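Beta-glucoside kinase (Listeria monocytogenes, PDB 4HTL) phosphorylates cellobiose with ATP to give cellobiose-6'-phosphate, and may also act as a transcriptional regulator of the cellobiose-PTS operon. Local coordinates at residues Thr178-Leu183 against Ile247-Thr252. Sequence-based numbering, arbitrary orientation.
Sequences TTMLVL and ITSRPT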
ATOM      1  N   THR A 178      10.636  15.637   0.072  1.00 16.20           N
ATOM      2  CA  THR A 178       9.351  16.210  -0.276  1.00 17.12           C
ATOM      3  C   THR A 178       8.525  16.639   0.952  1.00 17.94           C
ATOM      4  O   THR A 178       7.518  16.009   1.300  1.00 17.89           O
ATOM      5  CB  THR A 178       8.582  15.252  -1.190  1.00 15.46           C
ATOM      6  OG1 THR A 178       9.458  14.761  -2.225  1.00 17.34           O
ATOM      7  CG2 THR A 178       7.327  15.855  -1.780  1.00 17.10           C
ATOM      8  N   THR A 179       8.989  17.689   1.638  1.00 18.84           N
ATOM      9  CA  THR A 179       8.333  18.187   2.853  1.00 20.60           C
ATOM     10  C   THR A 179       8.495  19.685   2.896  1.00 18.65           C
ATOM     11  O   THR A 179       9.357  20.267   2.191  1.00 18.52           O
ATOM     12  CB  THR A 179       8.925  17.595   4.168  1.00 19.27           C
ATOM     13  OG1 THR A 179      10.226  18.126   4.405  1.00 20.39           O
ATOM     14  CG2 THR A 179       9.017  16.023   4.107  1.00 20.06           C
HETATM   15  N   MSE A 180       7.697  20.321   3.748  1.00 18.74           N
HETATM   16  CA  MSE A 180       7.828  21.771   3.960  1.00 22.54           C
HETATM   17  C   MSE A 180       9.226  22.147   4.525  1.00 22.42           C
HETATM   18  O   MSE A 180       9.792  23.196   4.170  1.00 23.54           O
HETATM   19  CB  MSE A 180       6.733  22.251   4.875  1.00 28.17           C
HETATM   20  CG  MSE A 180       5.294  22.013   4.290  1.00 26.78           C
HETATM   21 SE   MSE A 180       4.813  23.013   2.676  0.65 28.01          SE
HETATM   22  CE  MSE A 180       4.465  24.679   3.588  1.00 31.96           C
ATOM     23  N   LEU A 181       9.770  21.290   5.395  1.00 21.19           N
ATOM     24  CA  LEU A 181      11.128  21.452   5.908  1.00 21.87           C
ATOM     25  C   LEU A 181      12.181  21.380   4.804  1.00 20.72           C
ATOM     26  O   LEU A 181      13.076  22.228   4.749  1.00 22.01           O
ATOM     27  CB  LEU A 181      11.449  20.441   6.999  1.00 24.28           C
ATOM     28  CG  LEU A 181      12.870  20.483   7.610  1.00 25.93           C
ATOM     29  CD1 LEU A 181      13.277  21.878   8.148  1.00 26.73           C
ATOM     30  CD2 LEU A 181      12.981  19.384   8.683  1.00 27.55           C
ATOM     31  N   VAL A 182      12.058  20.404   3.901  1.00 19.05           N
ATOM     32  CA  VAL A 182      13.000  20.266   2.812  1.00 18.50           C
ATOM     33  C   VAL A 182      12.940  21.537   1.943  1.00 16.72           C
ATOM     34  O   VAL A 182      13.983  22.028   1.493  1.00 17.63           O
ATOM     35  CB  VAL A 182      12.731  18.978   1.981  1.00 18.36           C
ATOM     36  CG1 VAL A 182      13.477  19.043   0.648  1.00 19.82           C
ATOM     37  CG2 VAL A 182      13.093  17.767   2.808  1.00 21.99           C
ATOM     38  N   LEU A 183      11.731  22.052   1.675  1.00 17.30           N
ATOM     39  CA  LEU A 183      11.612  23.276   0.906  1.00 18.49           C
ATOM     40  C   LEU A 183      12.396  24.423   1.503  1.00 19.37           C
ATOM     41  O   LEU A 183      13.138  25.125   0.775  1.00 19.75           O
ATOM     42  CB  LEU A 183      10.152  23.697   0.751  1.00 21.39           C
ATOM     43  CG  LEU A 183       9.314  23.038  -0.338  1.00 23.67           C
ATOM     44  CD1 LEU A 183       7.852  23.490  -0.166  1.00 25.32           C
ATOM     45  CD2 LEU A 183       9.827  23.372  -1.759  1.00 21.35           C
ATOM     46  N   ILE A 247       1.229  21.669   4.829  1.00 20.08           N
ATOM     47  CA  ILE A 247       0.959  22.053   3.448  1.00 21.54           C
ATOM     48  C   ILE A 247      -0.324  22.829   3.261  1.00 20.95           C
ATOM     49  O   ILE A 247      -0.430  23.644   2.334  1.00 20.50           O
ATOM     50  CB  ILE A 247       1.020  20.795   2.516  1.00 23.08           C
ATOM     51  CG1 ILE A 247       1.131  21.194   1.071  1.00 24.07           C
ATOM     52  CG2 ILE A 247      -0.123  19.792   2.817  1.00 22.39           C
ATOM     53  CD1 ILE A 247       1.359  19.983   0.184  1.00 24.41           C
ATOM     54  N   THR A 248      -1.303  22.587   4.128  1.00 22.74           N
ATOM     55  CA  THR A 248      -2.563  23.364   4.103  1.00 28.24           C
ATOM     56  C   THR A 248      -2.392  24.878   4.358  1.00 25.55           C
ATOM     57  O   THR A 248      -3.337  25.655   4.153  1.00 34.62           O
ATOM     58  CB  THR A 248      -3.623  22.839   5.105  1.00 35.70           C
ATOM     59  OG1 THR A 248      -3.304  23.239   6.462  1.00 37.83           O
ATOM     60  CG2 THR A 248      -3.759  21.364   4.989  1.00 26.99           C
ATOM     61  N   SER A 249      -1.212  25.288   4.804  1.00 24.92           N
ATOM     62  CA  SER A 249      -0.837  26.725   4.891  1.00 24.45           C
ATOM     63  C   SER A 249      -0.816  27.355   3.477  1.00 26.18           C
ATOM     64  O   SER A 249      -0.776  28.555   3.355  1.00 30.77           O
ATOM     65  CB  SER A 249       0.537  26.940   5.563  1.00 27.65           C
ATOM     66  OG  SER A 249       1.600  26.388   4.779  1.00 32.28           O
ATOM     67  N   ARG A 250      -0.863  26.523   2.436  1.00 25.01           N
ATOM     68  CA  ARG A 250      -1.022  26.987   1.037  1.00 22.26           C
ATOM     69  C   ARG A 250      -2.525  26.829   0.668  1.00 25.25           C
ATOM     70  O   ARG A 250      -3.006  25.732   0.410  1.00 23.08           O
ATOM     71  CB  ARG A 250      -0.100  26.168   0.120  1.00 22.80           C
ATOM     72  CG  ARG A 250      -0.247  26.448  -1.376  1.00 24.44           C
ATOM     73  CD  ARG A 250       0.220  27.824  -1.731  1.00 21.86           C
ATOM     74  NE  ARG A 250       0.247  28.030  -3.175  1.00 21.31           N
ATOM     75  CZ  ARG A 250       0.602  29.175  -3.744  1.00 22.60           C
ATOM     76  NH1 ARG A 250       0.850  30.221  -2.976  1.00 22.29           N
ATOM     77  NH2 ARG A 250       0.631  29.296  -5.073  1.00 21.69           N
ATOM     78  N   PRO A 251      -3.260  27.935   0.587  1.00 21.50           N
ATOM     79  CA  PRO A 251      -4.713  27.864   0.409  1.00 22.46           C
ATOM     80  C   PRO A 251      -5.186  27.094  -0.838  1.00 25.21           C
ATOM     81  O   PRO A 251      -6.205  26.428  -0.787  1.00 26.61           O
ATOM     82  CB  PRO A 251      -5.111  29.332   0.312  1.00 25.42           C
ATOM     83  CG  PRO A 251      -4.136  29.969   1.217  1.00 27.78           C
ATOM     84  CD  PRO A 251      -2.832  29.320   0.867  1.00 27.72           C
ATOM     85  N   THR A 252      -4.445  27.221  -1.935  1.00 22.53           N
ATOM     86  CA  THR A 252      -4.790  26.646  -3.213  1.00 20.06           C
ATOM     87  C   THR A 252      -4.062  25.333  -3.506  1.00 18.73           C
ATOM     88  O   THR A 252      -4.068  24.849  -4.622  1.00 20.53           O
ATOM     89  CB  THR A 252      -4.497  27.668  -4.310  1.00 22.88           C
ATOM     90  OG1 THR A 252      -3.110  28.037  -4.225  1.00 23.54           O
ATOM     91  CG2 THR A 252      -5.458  28.891  -4.205  1.00 29.26           C
TER
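A small van der Waals contact, carried by the selenomethionine Met180, joins the first turn of helix 180-191 to the 3-10 turn that follows strand 240-244; no hydrogen bond crosses it, and it buries 121 Å² in all. Met180 SE lies 4.0 Å from Ile247 CA and 4.4 Å from Ile247 CB, so the selenium rests on the root of the isoleucine, not on its outer methyl groups. With CG anti to the carbonyl carbon (chi1 -61°) and further bends at chi2 and chi3, the chain turns its terminal methyl past Ile247: Met180 CE reaches Ser249 OG at 3.5 Å. That hydroxyl has its polar partner in its own turn, the carbonyl O of Gly246, so CE touches an oxygen already engaged. The Ile247 side chain also touches Phe221 and Ile225 of helix 212-236 and Phe253 of helix 253-261.

Each side has its own short-range bonds. Thr179 is the N-cap, its OG1 accepting from Val182 N at 3.0 Å with an N-H...O angle of 162°, while Arg250 N bonds to Ile247 O at 2.9 Å and closes the turn. Backbone hydrogen bonds pair Met180 with Gly132, just past strand 126-131, and Ile247 with Ile131, its last residue. In this ROK-family kinase the contact thus joins a capped helix start to a strand-to-helix connection beside the mixed sheet of the C-terminal lobe of the actin-like ATPase fold.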